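Local structure of protein KP700603 (Klebsiella pneumoniae 700603, 5KVK) at residues R26-T31 with E164-W169; E14-V19 with F157-L162; M92-L97 with A129-G134. The protein is of unknown function but belongs to the competence-damaged protein (CinA) superfamily, some members of which hydrolyse the amide of nicotinamide mononucleotide. All coordinates share one frame; numbering follows the deposited sequence.

Contact 1 of 3, residues R26-T31 with E164-W169; sequences RGWRLT and EKLAHW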
loop_
_atom_site.group_PDB
_atom_site.type_symbol
_atom_site.label_atom_id
_atom_site.label_comp_id
_atom_site.label_asym_id
_atom_site.label_seq_id
_atom_site.Cartn_x
_atom_site.Cartn_y
_atom_site.Cartn_z
ATOM N N ARG A 26 11.404 -3.823 -21.110
ATOM C CA ARG A 26 11.713 -5.228 -20.874
ATOM C C ARG A 26 10.482 -6.130 -20.815
ATOM O O ARG A 26 10.626 -7.367 -20.855
ATOM C CB ARG A 26 12.459 -5.371 -19.552
ATOM C CG ARG A 26 13.940 -5.328 -19.667
ATOM C CD ARG A 26 14.450 -3.949 -19.443
ATOM N NE ARG A 26 15.902 -3.922 -19.575
ATOM C CZ ARG A 26 16.629 -2.810 -19.533
ATOM N NH1 ARG A 26 16.025 -1.633 -19.354
ATOM N NH2 ARG A 26 17.952 -2.879 -19.677
ATOM N N GLY A 27 9.292 -5.544 -20.744
ATOM C CA GLY A 27 8.069 -6.249 -20.420
ATOM C C GLY A 27 8.048 -6.881 -19.046
ATOM O O GLY A 27 7.464 -7.972 -18.875
ATOM N N TRP A 28 8.690 -6.258 -18.068
ATOM C CA TRP A 28 8.771 -6.857 -16.753
ATOM C C TRP A 28 7.711 -6.267 -15.857
ATOM O O TRP A 28 7.413 -5.076 -15.938
ATOM C CB TRP A 28 10.158 -6.641 -16.136
ATOM C CG TRP A 28 11.213 -7.527 -16.758
ATOM C CD1 TRP A 28 11.009 -8.608 -17.561
ATOM C CD2 TRP A 28 12.634 -7.374 -16.636
ATOM N NE1 TRP A 28 12.229 -9.149 -17.954
ATOM C CE2 TRP A 28 13.234 -8.402 -17.394
ATOM C CE3 TRP A 28 13.456 -6.480 -15.941
ATOM C CZ2 TRP A 28 14.623 -8.552 -17.478
ATOM C CZ3 TRP A 28 14.819 -6.633 -16.024
ATOM C CH2 TRP A 28 15.392 -7.654 -16.788
ATOM N N ARG A 29 7.206 -7.116 -14.962
ATOM C CA ARG A 29 6.177 -6.778 -13.982
ATOM C C ARG A 29 6.811 -6.616 -12.603
ATOM O O ARG A 29 7.510 -7.525 -12.122
ATOM C CB ARG A 29 5.133 -7.892 -13.924
ATOM C CG ARG A 29 3.950 -7.605 -13.037
ATOM C CD ARG A 29 3.058 -6.611 -13.699
ATOM N NE ARG A 29 1.657 -7.022 -13.671
ATOM C CZ ARG A 29 0.764 -6.586 -14.550
ATOM N NH1 ARG A 29 1.148 -5.751 -15.516
ATOM N NH2 ARG A 29 -0.506 -6.978 -14.466
ATOM N N LEU A 30 6.545 -5.482 -11.942
ATOM C CA LEU A 30 7.028 -5.179 -10.597
ATOM C C LEU A 30 5.922 -5.395 -9.558
ATOM O O LEU A 30 4.746 -5.181 -9.816
ATOM C CB LEU A 30 7.468 -3.695 -10.527
ATOM C CG LEU A 30 8.005 -3.151 -9.226
ATOM C CD1 LEU A 30 9.295 -3.815 -8.765
ATOM C CD2 LEU A 30 8.300 -1.648 -9.492
ATOM N N THR A 31 6.315 -5.794 -8.351
ATOM C CA THR A 31 5.429 -5.778 -7.206
ATOM C C THR A 31 6.233 -5.296 -5.997
ATOM O O THR A 31 7.460 -5.288 -6.027
ATOM C CB THR A 31 4.828 -7.195 -6.964
ATOM O OG1 THR A 31 3.826 -7.150 -5.924
ATOM C CG2 THR A 31 5.945 -8.233 -6.630
ATOM N N GLU A 164 19.181 1.141 -11.967
ATOM C CA GLU A 164 20.535 0.673 -12.276
ATOM C C GLU A 164 20.603 -0.852 -12.387
ATOM O O GLU A 164 21.414 -1.392 -13.169
ATOM C CB GLU A 164 21.501 1.160 -11.200
ATOM C CG GLU A 164 21.816 2.592 -11.279
ATOM C CD GLU A 164 23.295 2.817 -11.256
ATOM O OE1 GLU A 164 23.975 2.368 -12.205
ATOM O OE2 GLU A 164 23.786 3.415 -10.271
ATOM N N LYS A 165 19.808 -1.576 -11.605
ATOM C CA LYS A 165 19.949 -3.017 -11.697
ATOM C C LYS A 165 19.341 -3.548 -12.978
ATOM O O LYS A 165 19.711 -4.652 -13.388
ATOM C CB LYS A 165 19.360 -3.716 -10.467
ATOM C CG LYS A 165 19.921 -3.190 -9.157
ATOM C CD LYS A 165 19.311 -3.893 -7.955
ATOM C CE LYS A 165 20.143 -3.599 -6.725
ATOM N NZ LYS A 165 21.573 -3.979 -6.854
ATOM N N LEU A 166 18.499 -2.751 -13.660
ATOM C CA LEU A 166 17.698 -3.283 -14.763
ATOM C C LEU A 166 18.574 -3.741 -15.923
ATOM O O LEU A 166 18.174 -4.633 -16.683
ATOM C CB LEU A 166 16.638 -2.257 -15.231
ATOM C CG LEU A 166 15.412 -2.263 -14.309
ATOM C CD1 LEU A 166 14.246 -1.358 -14.690
ATOM C CD2 LEU A 166 14.862 -3.650 -14.170
ATOM N N ALA A 167 19.786 -3.211 -16.045
ATOM C CA ALA A 167 20.658 -3.626 -17.132
ATOM C C ALA A 167 21.572 -4.794 -16.756
ATOM O O ALA A 167 22.629 -4.945 -17.366
ATOM C CB ALA A 167 21.483 -2.430 -17.614
ATOM N N HIS A 168 21.202 -5.642 -15.788
ATOM C CA HIS A 168 22.255 -6.470 -15.173
ATOM C C HIS A 168 22.064 -7.902 -14.540
ATOM O O HIS A 168 23.026 -8.319 -13.888
ATOM C CB HIS A 168 22.919 -5.606 -14.056
ATOM C CG HIS A 168 23.876 -4.549 -14.551
ATOM N ND1 HIS A 168 23.476 -3.268 -14.884
ATOM C CD2 HIS A 168 25.221 -4.576 -14.739
ATOM C CE1 HIS A 168 24.526 -2.564 -15.272
ATOM N NE2 HIS A 168 25.597 -3.334 -15.195
ATOM N N TRP A 169 20.985 -8.711 -14.639
ATOM C CA TRP A 169 19.653 -8.645 -15.284
ATOM C C TRP A 169 19.649 -8.234 -16.734
ATOM O O TRP A 169 18.786 -8.697 -17.472
ATOM C CB TRP A 169 18.699 -7.727 -14.525
ATOM C CG TRP A 169 18.633 -7.924 -13.023
ATOM C CD1 TRP A 169 19.474 -8.676 -12.227
ATOM C CD2 TRP A 169 17.712 -7.282 -12.129
ATOM N NE1 TRP A 169 19.115 -8.542 -10.898
ATOM C CE2 TRP A 169 18.038 -7.694 -10.814
ATOM C CE3 TRP A 169 16.644 -6.408 -12.315
ATOM C CZ2 TRP A 169 17.325 -7.258 -9.697
ATOM C CZ3 TRP A 169 15.938 -5.971 -11.197
ATOM C CH2 TRP A 169 16.291 -6.401 -9.911
#
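Trp28 meets Leu166 and Trp169 with the rim of its indole, joining the loop between helix 12-26 and strand 30-34 to the C-terminal tail. Its CB carries CG anti to the carbonyl carbon (chi1 -75°), which, with chi2 near -14°, turns the six-membered ring toward the tail. From CG outward, CE3 and CZ3 come against the CD2 methyl of Leu166, CZ3 at 3.5 Å from CD2. This methyl lies in the indole plane, at the ring edge. At the far corner, Trp28 CH2 is 3.6 Å from the backbone O of Trp169, again in the ring plane, and 4.0 Å from Trp169 CB. One face of the indole is covered within its own segment by Arg26 CB, which sits over the ring centre.

Arg26 runs out above this ring, bent at chi2 (94°), and lays a face of its guanidinium over Leu166 O. Although Arg26 NH2 is 3.5 Å from Leu166 O, the angle is too poor for a hydrogen bond. Gly27, which separates Arg26 from Trp28 in sequence, ends helix 12-26 in a Schellman motif; its positive phi is easy for a residue with no side chain. Leu166 also packs on Ala22 and Leu23 of that helix, and a cis peptide bond precedes Trp169, whose ring stacks on Phe132.

No hydrogen bond crosses between the segments. The tail is held here by apolar contact and by carbonyl oxygens set against the indole C-H edge and the guanidinium face, where the partial positive charge of the rim and the cation would probably add a modest electrostatic attraction.

Contact 2 of 3, residues E14-V19 with F157-L162; sequences ELTTRV and FAMAAL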
loop_
_atom_site.group_PDB
_atom_site.type_symbol
_atom_site.label_atom_id
_atom_site.label_comp_id
_atom_site.label_asym_id
_atom_site.label_seq_id
_atom_site.Cartn_x
_atom_site.Cartn_y
_atom_site.Cartn_z
ATOM N N GLU A 14 9.588 12.126 -11.357
ATOM C CA GLU A 14 10.428 12.072 -12.562
ATOM C C GLU A 14 11.289 10.800 -12.610
ATOM O O GLU A 14 11.299 10.076 -13.623
ATOM C CB GLU A 14 11.280 13.339 -12.642
ATOM C CG GLU A 14 12.151 13.425 -13.886
ATOM C CD GLU A 14 13.024 14.674 -13.859
ATOM O OE1 GLU A 14 13.017 15.387 -12.830
ATOM O OE2 GLU A 14 13.707 14.892 -14.864
ATOM N N LEU A 15 11.991 10.491 -11.516
ATOM C CA LEU A 15 12.730 9.222 -11.402
ATOM C C LEU A 15 11.849 8.015 -11.704
ATOM O O LEU A 15 12.255 7.078 -12.426
ATOM C CB LEU A 15 13.295 9.106 -9.982
ATOM C CG LEU A 15 13.864 7.736 -9.629
ATOM C CD1 LEU A 15 15.110 7.665 -10.468
ATOM C CD2 LEU A 15 14.203 7.629 -8.157
ATOM N N THR A 16 10.649 7.982 -11.107
ATOM C CA THR A 16 9.798 6.818 -11.308
ATOM C C THR A 16 9.367 6.710 -12.759
ATOM O O THR A 16 9.206 5.603 -13.278
ATOM C CB THR A 16 8.573 6.895 -10.403
ATOM O OG1 THR A 16 9.045 6.987 -9.045
ATOM C CG2 THR A 16 7.712 5.647 -10.537
ATOM N N THR A 17 9.127 7.849 -13.421
ATOM C CA THR A 17 8.820 7.803 -14.853
ATOM C C THR A 17 9.932 7.084 -15.616
ATOM O O THR A 17 9.675 6.227 -16.490
ATOM C CB THR A 17 8.650 9.239 -15.352
ATOM O OG1 THR A 17 7.505 9.816 -14.696
ATOM C CG2 THR A 17 8.486 9.291 -16.841
ATOM N N ARG A 18 11.183 7.411 -15.289
ATOM C CA ARG A 18 12.298 6.852 -16.057
ATOM C C ARG A 18 12.371 5.355 -15.840
ATOM O O ARG A 18 12.451 4.560 -16.778
ATOM C CB ARG A 18 13.606 7.501 -15.637
ATOM C CG ARG A 18 14.774 6.833 -16.305
ATOM C CD ARG A 18 16.103 7.506 -16.064
ATOM N NE ARG A 18 16.447 7.710 -14.649
ATOM C CZ ARG A 18 17.162 6.891 -13.877
ATOM N NH1 ARG A 18 17.586 5.706 -14.311
ATOM N NH2 ARG A 18 17.454 7.269 -12.643
ATOM N N VAL A 19 12.268 4.941 -14.593
ATOM C CA VAL A 19 12.398 3.523 -14.296
ATOM C C VAL A 19 11.207 2.734 -14.822
ATOM O O VAL A 19 11.369 1.604 -15.319
ATOM C CB VAL A 19 12.602 3.356 -12.778
ATOM C CG1 VAL A 19 12.594 1.890 -12.429
ATOM C CG2 VAL A 19 13.936 3.945 -12.400
ATOM N N PHE A 157 15.344 5.890 -3.321
ATOM C CA PHE A 157 16.467 4.958 -3.431
ATOM C C PHE A 157 16.029 3.614 -4.018
ATOM O O PHE A 157 16.741 3.041 -4.864
ATOM C CB PHE A 157 17.139 4.746 -2.083
ATOM C CG PHE A 157 18.372 3.860 -2.177
ATOM C CD1 PHE A 157 18.344 2.551 -1.691
ATOM C CD2 PHE A 157 19.536 4.346 -2.774
ATOM C CE1 PHE A 157 19.501 1.743 -1.794
ATOM C CE2 PHE A 157 20.659 3.536 -2.892
ATOM C CZ PHE A 157 20.619 2.230 -2.411
ATOM N N ALA A 158 14.868 3.100 -3.588
ATOM C CA ALA A 158 14.399 1.804 -4.103
ATOM C C ALA A 158 14.313 1.854 -5.625
ATOM O O ALA A 158 14.762 0.933 -6.337
ATOM C CB ALA A 158 13.041 1.482 -3.488
ATOM N N MET A 159 13.793 2.970 -6.153
ATOM C CA MET A 159 13.548 3.066 -7.598
ATOM C C MET A 159 14.828 3.364 -8.349
ATOM O O MET A 159 15.063 2.780 -9.423
ATOM C CB MET A 159 12.493 4.127 -7.907
ATOM C CG MET A 159 11.058 3.713 -7.403
ATOM S SD MET A 159 10.586 2.148 -8.098
ATOM C CE MET A 159 10.267 2.729 -9.759
ATOM N N ALA A 160 15.669 4.246 -7.784
ATOM C CA ALA A 160 16.920 4.613 -8.468
ATOM C C ALA A 160 17.852 3.398 -8.587
ATOM O O ALA A 160 18.445 3.149 -9.640
ATOM C CB ALA A 160 17.620 5.715 -7.716
ATOM N N ALA A 161 17.921 2.590 -7.527
ATOM C CA ALA A 161 18.727 1.362 -7.559
ATOM C C ALA A 161 18.144 0.351 -8.530
ATOM O O ALA A 161 18.887 -0.303 -9.276
ATOM C CB ALA A 161 18.784 0.779 -6.154
ATOM N N LEU A 162 16.816 0.223 -8.544
ATOM C CA LEU A 162 16.192 -0.653 -9.530
ATOM C C LEU A 162 16.539 -0.195 -10.929
ATOM O O LEU A 162 16.857 -1.018 -11.801
ATOM C CB LEU A 162 14.682 -0.665 -9.332
ATOM C CG LEU A 162 13.943 -1.485 -10.424
ATOM C CD1 LEU A 162 14.231 -2.994 -10.378
ATOM C CD2 LEU A 162 12.451 -1.237 -10.247
HETATM O O HOH W 1 18.977 5.063 -11.364
#
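Leu15 and Val19 pack against Met159, Ala160 and Leu162 where two helices, 12-26 and 147-165, lie side by side on one face of the mixed sheet of this alpha/beta fold. Their short segments run in roughly the same direction, with axes 9.4 Å apart and crossing at 33°.

The apolar contacts carry most of the interface. Met159 reaches across with a chain folded at chi2 and chi3 (-56° and -74°), and this curl brings its CE methyl to 3.6 Å from Val19 CG1 and 4.0 Å from Thr16 CG2. An unbranched, flexible side chain suits this place, since it can thread between branched neighbours; Leu41 and Leu45 of helix 40-46 also pack on it. Leu15 CD2 takes the other end of the same residue, 3.9 Å from Met159 CB, and rests equally close to Ala160 CB, whose small size lets the leucine come up to the helix backbone. Val19 CG1 continues the row to Leu162 CD2 at 3.8 Å.

Side chain also meets backbone. The second methyl of Val19, CG2, is anti to its carbonyl carbon and stands 3.4 Å from Met159 O, a close carbon-oxygen contact.

Polar links are few. Thr16 turns its hydroxyl back to Thr12 O in its own helix, which satisfies the OG1 and presents the CG2 methyl to Met159. The helices are bridged by one water, which lies at the edge of the Arg18 guanidinium, accepts from Arg18 NH2 at 3.0 Å and donates to Ala160 O at 2.6 Å.

Contact 3 of 3, residues M92-L97 with A129-G134; sequences MSTGIL and AWNFRG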
loop_
_atom_site.group_PDB
_atom_site.type_symbol
_atom_site.label_atom_id
_atom_site.label_comp_id
_atom_site.label_asym_id
_atom_site.label_seq_id
_atom_site.Cartn_x
_atom_site.Cartn_y
_atom_site.Cartn_z
ATOM N N MET A 92 10.452 -11.240 2.760
ATOM C CA MET A 92 9.398 -10.360 2.244
ATOM C C MET A 92 9.397 -10.365 0.719
ATOM O O MET A 92 8.323 -10.462 0.112
ATOM C CB MET A 92 9.592 -8.938 2.746
ATOM C CG MET A 92 9.241 -8.832 4.257
ATOM S SD MET A 92 9.629 -7.104 4.777
ATOM C CE MET A 92 8.301 -6.182 3.981
ATOM N N SER A 93 10.571 -10.250 0.094
ATOM C CA SER A 93 10.564 -10.101 -1.379
ATOM C C SER A 93 10.071 -11.378 -2.033
ATOM O O SER A 93 9.294 -11.315 -2.987
ATOM C CB SER A 93 11.928 -9.714 -1.937
ATOM O OG SER A 93 12.846 -10.777 -1.893
ATOM N N THR A 94 10.463 -12.546 -1.491
ATOM C CA THR A 94 9.982 -13.811 -2.062
ATOM C C THR A 94 8.469 -13.920 -1.861
ATOM O O THR A 94 7.743 -14.433 -2.724
ATOM C CB THR A 94 10.684 -14.960 -1.371
ATOM O OG1 THR A 94 12.092 -14.883 -1.617
ATOM C CG2 THR A 94 10.145 -16.319 -1.863
ATOM N N GLY A 95 7.981 -13.522 -0.678
ATOM C CA GLY A 95 6.563 -13.685 -0.415
ATOM C C GLY A 95 5.711 -12.869 -1.373
ATOM O O GLY A 95 4.702 -13.366 -1.886
ATOM N N ILE A 96 6.128 -11.636 -1.651
ATOM C CA ILE A 96 5.267 -10.816 -2.513
ATOM C C ILE A 96 5.492 -11.178 -3.991
ATOM O O ILE A 96 4.544 -11.155 -4.789
ATOM C CB ILE A 96 5.467 -9.307 -2.255
ATOM C CG1 ILE A 96 4.401 -8.428 -2.995
ATOM C CG2 ILE A 96 6.882 -8.875 -2.599
ATOM C CD1 ILE A 96 2.938 -8.787 -2.592
ATOM N N LEU A 97 6.705 -11.555 -4.367
ATOM C CA LEU A 97 6.940 -12.023 -5.735
ATOM C C LEU A 97 6.015 -13.193 -6.057
ATOM O O LEU A 97 5.402 -13.283 -7.146
ATOM C CB LEU A 97 8.425 -12.435 -5.883
ATOM C CG LEU A 97 8.837 -12.856 -7.291
ATOM C CD1 LEU A 97 8.879 -11.615 -8.165
ATOM C CD2 LEU A 97 10.180 -13.599 -7.346
ATOM N N ALA A 129 15.426 -5.092 -0.472
ATOM C CA ALA A 129 15.712 -6.214 -1.375
ATOM C C ALA A 129 15.070 -5.949 -2.725
ATOM O O ALA A 129 13.924 -5.455 -2.814
ATOM C CB ALA A 129 15.199 -7.513 -0.769
ATOM N N TRP A 130 15.783 -6.332 -3.781
ATOM C CA TRP A 130 15.276 -6.348 -5.139
ATOM C C TRP A 130 15.408 -7.789 -5.595
ATOM O O TRP A 130 16.513 -8.328 -5.635
ATOM C CB TRP A 130 16.099 -5.418 -6.049
ATOM C CG TRP A 130 16.170 -3.972 -5.645
ATOM C CD1 TRP A 130 15.402 -2.909 -6.132
ATOM C CD2 TRP A 130 17.043 -3.418 -4.671
ATOM N NE1 TRP A 130 15.781 -1.722 -5.488
ATOM C CE2 TRP A 130 16.767 -2.019 -4.588
ATOM C CE3 TRP A 130 18.054 -3.964 -3.850
ATOM C CZ2 TRP A 130 17.455 -1.177 -3.721
ATOM C CZ3 TRP A 130 18.754 -3.133 -3.003
ATOM C CH2 TRP A 130 18.479 -1.740 -2.969
ATOM N N ASN A 131 14.295 -8.408 -5.899
ATOM C CA ASN A 131 14.224 -9.842 -6.157
ATOM C C ASN A 131 13.797 -9.988 -7.608
ATOM O O ASN A 131 12.631 -9.768 -7.938
ATOM C CB ASN A 131 13.213 -10.481 -5.196
ATOM C CG ASN A 131 13.115 -11.990 -5.360
ATOM O OD1 ASN A 131 13.452 -12.509 -6.436
ATOM N ND2 ASN A 131 12.648 -12.725 -4.318
ATOM N N PHE A 132 14.712 -10.374 -8.483
ATOM C CA PHE A 132 14.352 -10.645 -9.879
ATOM C C PHE A 132 14.192 -12.152 -10.077
ATOM O O PHE A 132 15.176 -12.915 -10.099
ATOM C CB PHE A 132 15.412 -10.082 -10.812
ATOM C CG PHE A 132 15.215 -10.413 -12.256
ATOM C CD1 PHE A 132 13.994 -10.130 -12.917
ATOM C CD2 PHE A 132 16.247 -10.959 -13.001
ATOM C CE1 PHE A 132 13.799 -10.402 -14.244
ATOM C CE2 PHE A 132 16.076 -11.206 -14.341
ATOM C CZ PHE A 132 14.832 -10.938 -14.977
ATOM N N ARG A 133 12.947 -12.592 -10.229
ATOM C CA ARG A 133 12.666 -14.006 -10.478
ATOM C C ARG A 133 13.442 -14.962 -9.561
ATOM O O ARG A 133 13.889 -16.042 -10.013
ATOM C CB ARG A 133 12.977 -14.365 -11.951
ATOM C CG ARG A 133 12.148 -13.571 -12.888
ATOM C CD ARG A 133 12.275 -14.015 -14.343
ATOM N NE ARG A 133 11.297 -13.248 -15.097
ATOM C CZ ARG A 133 11.390 -12.892 -16.355
ATOM N NH1 ARG A 133 12.438 -13.243 -17.067
ATOM N NH2 ARG A 133 10.401 -12.178 -16.911
ATOM N N GLY A 134 13.613 -14.574 -8.289
ATOM C CA GLY A 134 14.295 -15.386 -7.296
ATOM C C GLY A 134 15.781 -15.107 -7.108
ATOM O O GLY A 134 16.387 -15.686 -6.196
HETATM O O HOH W 2 12.726 -15.677 -4.191
#
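Asn131 ND2 is gripped by two acceptors: it donates to Ser93 OG at 3.1 Å, with an N-H...O angle of 149°, and to a water at 3.0 Å. Ser93 OG lies slightly out of the amide plane, tilted by 15°. The water is also bonded to Thr94 OG1 at 2.8 Å, giving the amide a second, indirect tie to helix 86-100. Ser93 OG sits between its backbone N and carbonyl carbon (chi1 72°), from where it also bonds to Gln90 O one turn earlier. The hydroxyl thus joins the helix backbone to the strand side chain, a role for which a small residue able both to donate and to accept is well suited.

The other end of the amide is held within its own segment. Asn131 OD1 accepts from Gly134 N at 2.8 Å, the donor lying in the carbonyl plane, in an Asx motif. With both ends engaged, the rotation of the amide is fixed. Gly134 itself has a backbone shape in which a CB would press on the preceding carbonyl O.

Apolar groups fill the rest. Leu97 crosses Asn131 at about a right angle, its CD2 methyl 3.6 Å from OD1 and 3.7 Å from Gly134 N, so the leucine lies against the Asx bond. Deeper in, Ala129 CB meets Ser93 CB at 4.1 Å; short side chains at both positions let the helix come close to the strand. Ile136 of the neighbouring strand 135-142 also packs on Ser93, Thr94 and Asn131.

The axes of helix segment 92-97 and strand segment 129-132 come within 8.4 Å. Strands 125-132 and 135-142 form a beta-hairpin whose tight turn at Arg133 and Gly134, shaped by the Asx motif, packs against helix 86-100 on one face of the alpha/beta sheet.

In the fold
Contacts 1 and 2 share helix 147-165, and their centres lie 11 Å apart; contact 3 is about 12 Å from contact 1 and about 17 Å from contact 2, measured between centres. Along the chain the segments of contacts 1 and 2 alternate, while contact 3 is nested inside the loops closed by both. Strand 125-132 serves both faces of the sheet: Asn131 faces helix 86-100 in contact 3, whereas Trp130 and Phe132 point the other way, Trp130 to Ala161 of contact 2 and Phe132 to Trp28 and Trp169 of contact 1. Helices thus cover both faces of one sheet, and the chain's two ends meet on one of them.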